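Long-range contact in UDP-4-amino-4,6-dideoxy-N-acetyl-beta-L-altrosamine transaminase (Helicobacter pylori, PDB 2FNU), which transfers an amino group from L-glutamate to a UDP-linked 4-keto sugar, the second step in making pseudaminic acid for flagellin modification: residues F294-R308 against A362-I374. Numbering follows the deposited sequence.
Sequences FFTCKKLILESLHKR and AHSVLKTFESFKI
Ile301, Thr368 and Phe372 lead an apolar helix-helix contact in the C-terminal part of the chain, where helix 298-307 packs against the last helix, 355-370, and the tail behind it. The two run roughly antiparallel, the axes of 298-307 and 362-370 at 141° and 9.9 Å apart at closest. Just past the last helix, Phe372 points its side chain at the first turn of helix 298-307. Ile301 CG1 sits over the centre of the Phe372 ring, a CH-pi contact 3.7 Å from the centroid, while Leu300 CB meets the ring edge and Cys297 SG lies obliquely to it, 3.9 Å from Phe372 CD2. Before the helix begins, Phe294 forms a T-shaped pair with Phe369: the Phe369 edge points into the Phe294 face, the planes at 83°. Both helices belong to the small C-terminal domain of this fold type I PLP enzyme and lie against its strands: Met290 of strand 286-290 touches Ile301 and Phe369, and Ile310 touches Leu305 and Val365. Further toward the C-terminal end of helix 298-307, Thr368 CG2 faces Ser304, 3.4 Å from Ser304 OG. With OG1 beside the backbone N (chi1 -62°), the Thr368 hydroxyl reaches back to Ser364 O for a 2.9 Å hydrogen bond. At that same helix end, the exposed, extended Arg308 side chain slides past Thr368 and lays one guanidinium face over that residue's backbone. Arg308 NE comes within 2.8 Å of Thr368 OG1, but the angle is too poor for a hydrogen bond. Arg308 NH1 instead donates to a water, weakly bridged to Ser364 OG, whose main partner is Asn360 O.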
loop_
_atom_site.group_PDB
_atom_site.type_symbol
_atom_site.label_atom_id
_atom_site.label_comp_id
_atom_site.label_asym_id
_atom_site.label_seq_id
_atom_site.Cartn_x
_atom_site.Cartn_y
_atom_site.Cartn_z
ATOM N N PHE B 294 27.892 -14.369 -26.555
ATOM C CA PHE B 294 27.358 -13.002 -26.512
ATOM C C PHE B 294 27.371 -12.349 -25.120
ATOM O O PHE B 294 27.025 -11.168 -24.981
ATOM C CB PHE B 294 25.924 -12.985 -27.067
ATOM C CG PHE B 294 25.814 -13.471 -28.483
ATOM C CD1 PHE B 294 26.324 -12.712 -29.540
ATOM C CD2 PHE B 294 25.197 -14.687 -28.770
ATOM C CE1 PHE B 294 26.210 -13.156 -30.864
ATOM C CE2 PHE B 294 25.089 -15.141 -30.096
ATOM C CZ PHE B 294 25.602 -14.375 -31.140
ATOM N N PHE B 295 27.771 -13.096 -24.092
ATOM C CA PHE B 295 27.731 -12.568 -22.723
ATOM C C PHE B 295 28.492 -11.251 -22.601
ATOM O O PHE B 295 27.996 -10.305 -22.006
ATOM C CB PHE B 295 28.289 -13.569 -21.704
ATOM C CG PHE B 295 27.377 -14.741 -21.396
ATOM C CD1 PHE B 295 27.720 -15.616 -20.365
ATOM C CD2 PHE B 295 26.198 -14.980 -22.112
ATOM C CE1 PHE B 295 26.918 -16.714 -20.056
ATOM C CE2 PHE B 295 25.389 -16.078 -21.810
ATOM C CZ PHE B 295 25.758 -16.948 -20.793
ATOM N N THR B 296 29.687 -11.187 -23.188
ATOM C CA THR B 296 30.538 -9.994 -23.049
ATOM C C THR B 296 30.012 -8.780 -23.801
ATOM O O THR B 296 30.380 -7.649 -23.475
ATOM C CB THR B 296 32.010 -10.265 -23.480
ATOM O OG1 THR B 296 32.030 -10.787 -24.816
ATOM C CG2 THR B 296 32.665 -11.256 -22.526
ATOM N N CYS B 297 29.164 -8.993 -24.804
ATOM C CA CYS B 297 28.587 -7.844 -25.510
ATOM C C CYS B 297 27.091 -7.637 -25.247
ATOM O O CYS B 297 26.394 -7.003 -26.047
ATOM C CB CYS B 297 28.894 -7.903 -27.013
ATOM S SG CYS B 297 28.308 -9.370 -27.840
ATOM N N LYS B 298 26.616 -8.144 -24.110
ATOM C CA LYS B 298 25.190 -8.030 -23.759
ATOM C C LYS B 298 24.638 -6.604 -23.722
ATOM O O LYS B 298 23.568 -6.339 -24.267
ATOM C CB LYS B 298 24.877 -8.721 -22.445
ATOM C CG LYS B 298 23.366 -8.752 -22.205
ATOM C CD LYS B 298 23.013 -9.693 -21.132
ATOM C CE LYS B 298 21.505 -9.960 -21.082
ATOM N NZ LYS B 298 21.265 -10.729 -19.842
ATOM N N LYS B 299 25.359 -5.685 -23.083
ATOM C CA LYS B 299 24.879 -4.307 -23.013
ATOM C C LYS B 299 24.689 -3.709 -24.414
ATOM O O LYS B 299 23.699 -3.025 -24.663
ATOM C CB LYS B 299 25.819 -3.424 -22.181
ATOM C CG LYS B 299 25.257 -2.035 -21.879
ATOM C CD LYS B 299 23.970 -2.114 -21.057
ATOM C CE LYS B 299 23.220 -0.786 -21.059
ATOM N NZ LYS B 299 23.875 0.250 -20.211
ATOM N N LEU B 300 25.635 -3.963 -25.320
ATOM C CA LEU B 300 25.520 -3.474 -26.699
ATOM C C LEU B 300 24.327 -4.103 -27.430
ATOM O O LEU B 300 23.630 -3.427 -28.191
ATOM C CB LEU B 300 26.807 -3.726 -27.481
ATOM C CG LEU B 300 28.030 -2.920 -27.024
ATOM C CD1 LEU B 300 29.223 -3.259 -27.902
ATOM C CD2 LEU B 300 27.747 -1.424 -27.046
ATOM N N ILE B 301 24.098 -5.387 -27.180
ATOM C CA ILE B 301 22.942 -6.093 -27.759
ATOM C C ILE B 301 21.629 -5.474 -27.283
ATOM O O ILE B 301 20.748 -5.150 -28.098
ATOM C CB ILE B 301 22.991 -7.602 -27.438
ATOM C CG1 ILE B 301 24.133 -8.260 -28.219
ATOM C CG2 ILE B 301 21.644 -8.275 -27.764
ATOM C CD1 ILE B 301 24.448 -9.670 -27.772
ATOM N N LEU B 302 21.524 -5.264 -25.975
ATOM C CA LEU B 302 20.342 -4.620 -25.398
ATOM C C LEU B 302 20.128 -3.213 -25.938
ATOM O O LEU B 302 18.996 -2.846 -26.273
ATOM C CB LEU B 302 20.431 -4.596 -23.867
ATOM C CG LEU B 302 20.328 -5.943 -23.151
ATOM C CD1 LEU B 302 20.786 -5.764 -21.716
ATOM C CD2 LEU B 302 18.899 -6.497 -23.200
ATOM N N GLU B 303 21.208 -2.433 -26.018
ATOM C CA GLU B 303 21.144 -1.088 -26.600
ATOM C C GLU B 303 20.716 -1.118 -28.073
ATOM O O GLU B 303 19.931 -0.272 -28.510
ATOM C CB GLU B 303 22.482 -0.353 -26.426
ATOM C CG GLU B 303 22.730 0.077 -24.980
ATOM C CD GLU B 303 24.168 0.509 -24.687
ATOM O OE1 GLU B 303 25.075 0.276 -25.519
ATOM O OE2 GLU B 303 24.387 1.071 -23.593
ATOM N N SER B 304 21.189 -2.120 -28.812
ATOM C CA SER B 304 20.793 -2.285 -30.208
ATOM C C SER B 304 19.301 -2.618 -30.325
ATOM O O SER B 304 18.591 -2.049 -31.160
ATOM C CB SER B 304 21.656 -3.362 -30.870
ATOM O OG SER B 304 21.301 -3.543 -32.236
ATOM N N LEU B 305 18.811 -3.519 -29.469
ATOM C CA LEU B 305 17.388 -3.836 -29.449
ATOM C C LEU B 305 16.585 -2.575 -29.189
ATOM O O LEU B 305 15.621 -2.287 -29.893
ATOM C CB LEU B 305 17.075 -4.898 -28.386
ATOM C CG LEU B 305 17.581 -6.309 -28.710
ATOM C CD1 LEU B 305 17.332 -7.243 -27.532
ATOM C CD2 LEU B 305 16.950 -6.860 -30.004
ATOM N N HIS B 306 16.995 -1.809 -28.176
ATOM C CA HIS B 306 16.268 -0.587 -27.843
ATOM C C HIS B 306 16.286 0.430 -28.983
ATOM O O HIS B 306 15.277 1.086 -29.227
ATOM C CB HIS B 306 16.794 0.022 -26.542
ATOM C CG HIS B 306 16.242 -0.639 -25.318
ATOM N ND1 HIS B 306 15.685 0.070 -24.277
ATOM C CD2 HIS B 306 16.123 -1.949 -24.993
ATOM C CE1 HIS B 306 15.278 -0.774 -23.345
ATOM N NE2 HIS B 306 15.533 -2.004 -23.754
ATOM N N LYS B 307 17.416 0.545 -29.682
ATOM C CA LYS B 307 17.496 1.474 -30.826
ATOM C C LYS B 307 16.524 1.084 -31.938
ATOM O O LYS B 307 16.060 1.940 -32.689
ATOM C CB LYS B 307 18.927 1.554 -31.354
ATOM C CG LYS B 307 19.813 2.469 -30.530
ATOM C CD LYS B 307 21.226 2.539 -31.084
ATOM C CE LYS B 307 22.123 3.361 -30.170
ATOM N NZ LYS B 307 23.515 3.449 -30.691
ATOM N N ARG B 308 16.203 -0.207 -32.013
ATOM C CA ARG B 308 15.210 -0.734 -32.953
ATOM C C ARG B 308 13.781 -0.684 -32.416
ATOM O O ARG B 308 12.858 -1.181 -33.058
ATOM C CB ARG B 308 15.552 -2.180 -33.320
ATOM C CG ARG B 308 16.901 -2.324 -34.021
ATOM C CD ARG B 308 17.291 -3.775 -34.164
ATOM N NE ARG B 308 18.690 -3.933 -34.572
ATOM C CZ ARG B 308 19.095 -4.148 -35.821
ATOM N NH1 ARG B 308 18.213 -4.227 -36.807
ATOM N NH2 ARG B 308 20.389 -4.276 -36.085
ATOM N N ALA B 362 10.327 -10.195 -33.854
ATOM C CA ALA B 362 11.116 -11.415 -33.930
ATOM C C ALA B 362 12.174 -11.337 -35.034
ATOM O O ALA B 362 13.332 -11.674 -34.813
ATOM C CB ALA B 362 10.194 -12.611 -34.142
ATOM N N HIS B 363 11.775 -10.857 -36.212
ATOM C CA HIS B 363 12.729 -10.721 -37.291
ATOM C C HIS B 363 13.818 -9.672 -36.953
ATOM O O HIS B 363 14.994 -9.890 -37.253
ATOM C CB HIS B 363 12.001 -10.483 -38.622
ATOM C CG HIS B 363 11.393 -11.730 -39.201
ATOM N ND1 HIS B 363 12.153 -12.694 -39.835
ATOM C CD2 HIS B 363 10.109 -12.170 -39.251
ATOM C CE1 HIS B 363 11.365 -13.673 -40.246
ATOM N NE2 HIS B 363 10.120 -13.377 -39.912
ATOM N N SER B 364 13.435 -8.593 -36.273
ATOM C CA SER B 364 14.394 -7.579 -35.794
ATOM C C SER B 364 15.375 -8.114 -34.747
ATOM O O SER B 364 16.557 -7.766 -34.771
ATOM C CB SER B 364 13.660 -6.364 -35.240
ATOM O OG SER B 364 12.936 -5.699 -36.268
ATOM N N VAL B 365 14.890 -8.956 -33.831
ATOM C CA VAL B 365 15.770 -9.600 -32.834
ATOM C C VAL B 365 16.824 -10.421 -33.554
ATOM O O VAL B 365 18.005 -10.337 -33.228
ATOM C CB VAL B 365 14.967 -10.488 -31.839
ATOM C CG1 VAL B 365 15.868 -11.366 -30.976
ATOM C CG2 VAL B 365 14.108 -9.613 -30.957
ATOM N N LEU B 366 16.402 -11.210 -34.546
ATOM C CA LEU B 366 17.360 -12.021 -35.293
ATOM C C LEU B 366 18.397 -11.145 -35.993
ATOM O O LEU B 366 19.592 -11.466 -35.952
ATOM C CB LEU B 366 16.663 -12.962 -36.292
ATOM C CG LEU B 366 15.834 -14.064 -35.631
ATOM C CD1 LEU B 366 15.029 -14.792 -36.718
ATOM C CD2 LEU B 366 16.690 -15.043 -34.833
ATOM N N LYS B 367 17.941 -10.052 -36.603
ATOM C CA LYS B 367 18.850 -9.142 -37.315
ATOM C C LYS B 367 19.859 -8.537 -36.360
ATOM O O LYS B 367 21.011 -8.357 -36.719
ATOM C CB LYS B 367 18.091 -8.033 -38.044
ATOM C CG LYS B 367 17.275 -8.523 -39.241
ATOM C CD LYS B 367 18.129 -9.277 -40.259
ATOM C CE LYS B 367 17.285 -9.794 -41.416
ATOM N NZ LYS B 367 17.947 -10.923 -42.131
ATOM N N THR B 368 19.412 -8.227 -35.145
ATOM C CA THR B 368 20.277 -7.647 -34.136
ATOM C C THR B 368 21.408 -8.615 -33.795
ATOM O O THR B 368 22.595 -8.249 -33.815
ATOM C CB THR B 368 19.468 -7.302 -32.869
ATOM O OG1 THR B 368 18.474 -6.327 -33.199
ATOM C CG2 THR B 368 20.387 -6.761 -31.774
ATOM N N PHE B 369 21.056 -9.856 -33.478
ATOM C CA PHE B 369 22.062 -10.857 -33.147
ATOM C C PHE B 369 23.013 -11.116 -34.303
ATOM O O PHE B 369 24.220 -11.243 -34.104
ATOM C CB PHE B 369 21.409 -12.145 -32.656
ATOM C CG PHE B 369 21.083 -12.108 -31.194
ATOM C CD1 PHE B 369 19.847 -11.635 -30.756
ATOM C CD2 PHE B 369 22.039 -12.482 -30.251
ATOM C CE1 PHE B 369 19.559 -11.564 -29.384
ATOM C CE2 PHE B 369 21.759 -12.428 -28.878
ATOM C CZ PHE B 369 20.515 -11.968 -28.444
ATOM N N GLU B 370 22.466 -11.159 -35.508
ATOM C CA GLU B 370 23.274 -11.384 -36.701
ATOM C C GLU B 370 24.379 -10.334 -36.821
ATOM O O GLU B 370 25.475 -10.632 -37.306
ATOM C CB GLU B 370 22.378 -11.374 -37.939
ATOM C CG GLU B 370 23.079 -11.820 -39.236
ATOM C CD GLU B 370 22.175 -11.699 -40.451
ATOM O OE1 GLU B 370 21.273 -10.827 -40.456
ATOM O OE2 GLU B 370 22.362 -12.475 -41.413
ATOM N N SER B 371 24.095 -9.113 -36.370
ATOM C CA SER B 371 25.028 -7.992 -36.546
ATOM C C SER B 371 26.271 -8.070 -35.658
ATOM O O SER B 371 27.235 -7.338 -35.884
ATOM C CB SER B 371 24.312 -6.663 -36.309
ATOM O OG SER B 371 24.078 -6.464 -34.924
ATOM N N PHE B 372 26.250 -8.937 -34.649
ATOM C CA PHE B 372 27.359 -9.032 -33.701
ATOM C C PHE B 372 28.309 -10.153 -34.078
ATOM O O PHE B 372 28.041 -11.326 -33.813
ATOM C CB PHE B 372 26.837 -9.200 -32.268
ATOM C CG PHE B 372 26.333 -7.926 -31.675
ATOM C CD1 PHE B 372 25.046 -7.480 -31.960
ATOM C CD2 PHE B 372 27.153 -7.146 -30.864
ATOM C CE1 PHE B 372 24.571 -6.283 -31.446
ATOM C CE2 PHE B 372 26.689 -5.943 -30.337
ATOM C CZ PHE B 372 25.391 -5.505 -30.627
ATOM N N LYS B 373 29.424 -9.775 -34.700
ATOM C CA LYS B 373 30.399 -10.746 -35.194
ATOM C C LYS B 373 31.347 -11.147 -34.066
ATOM O O LYS B 373 31.996 -10.289 -33.457
ATOM C CB LYS B 373 31.165 -10.176 -36.393
ATOM C CG LYS B 373 30.284 -9.524 -37.461
ATOM C CD LYS B 373 31.128 -8.671 -38.410
ATOM C CE LYS B 373 30.290 -7.667 -39.200
ATOM N NZ LYS B 373 29.485 -8.297 -40.287
ATOM N N ILE B 374 31.413 -12.455 -33.808
ATOM C CA ILE B 374 32.072 -13.060 -32.625
ATOM C C ILE B 374 31.819 -12.324 -31.303
ATOM O O ILE B 374 30.834 -12.599 -30.609
ATOM C CB ILE B 374 33.600 -13.383 -32.829
ATOM C CG1 ILE B 374 34.435 -12.114 -33.051
ATOM C CG2 ILE B 374 33.785 -14.413 -33.946
ATOM C CD1 ILE B 374 35.901 -12.255 -32.672
HETATM O O HOH W 1 15.549 -3.769 -37.054
#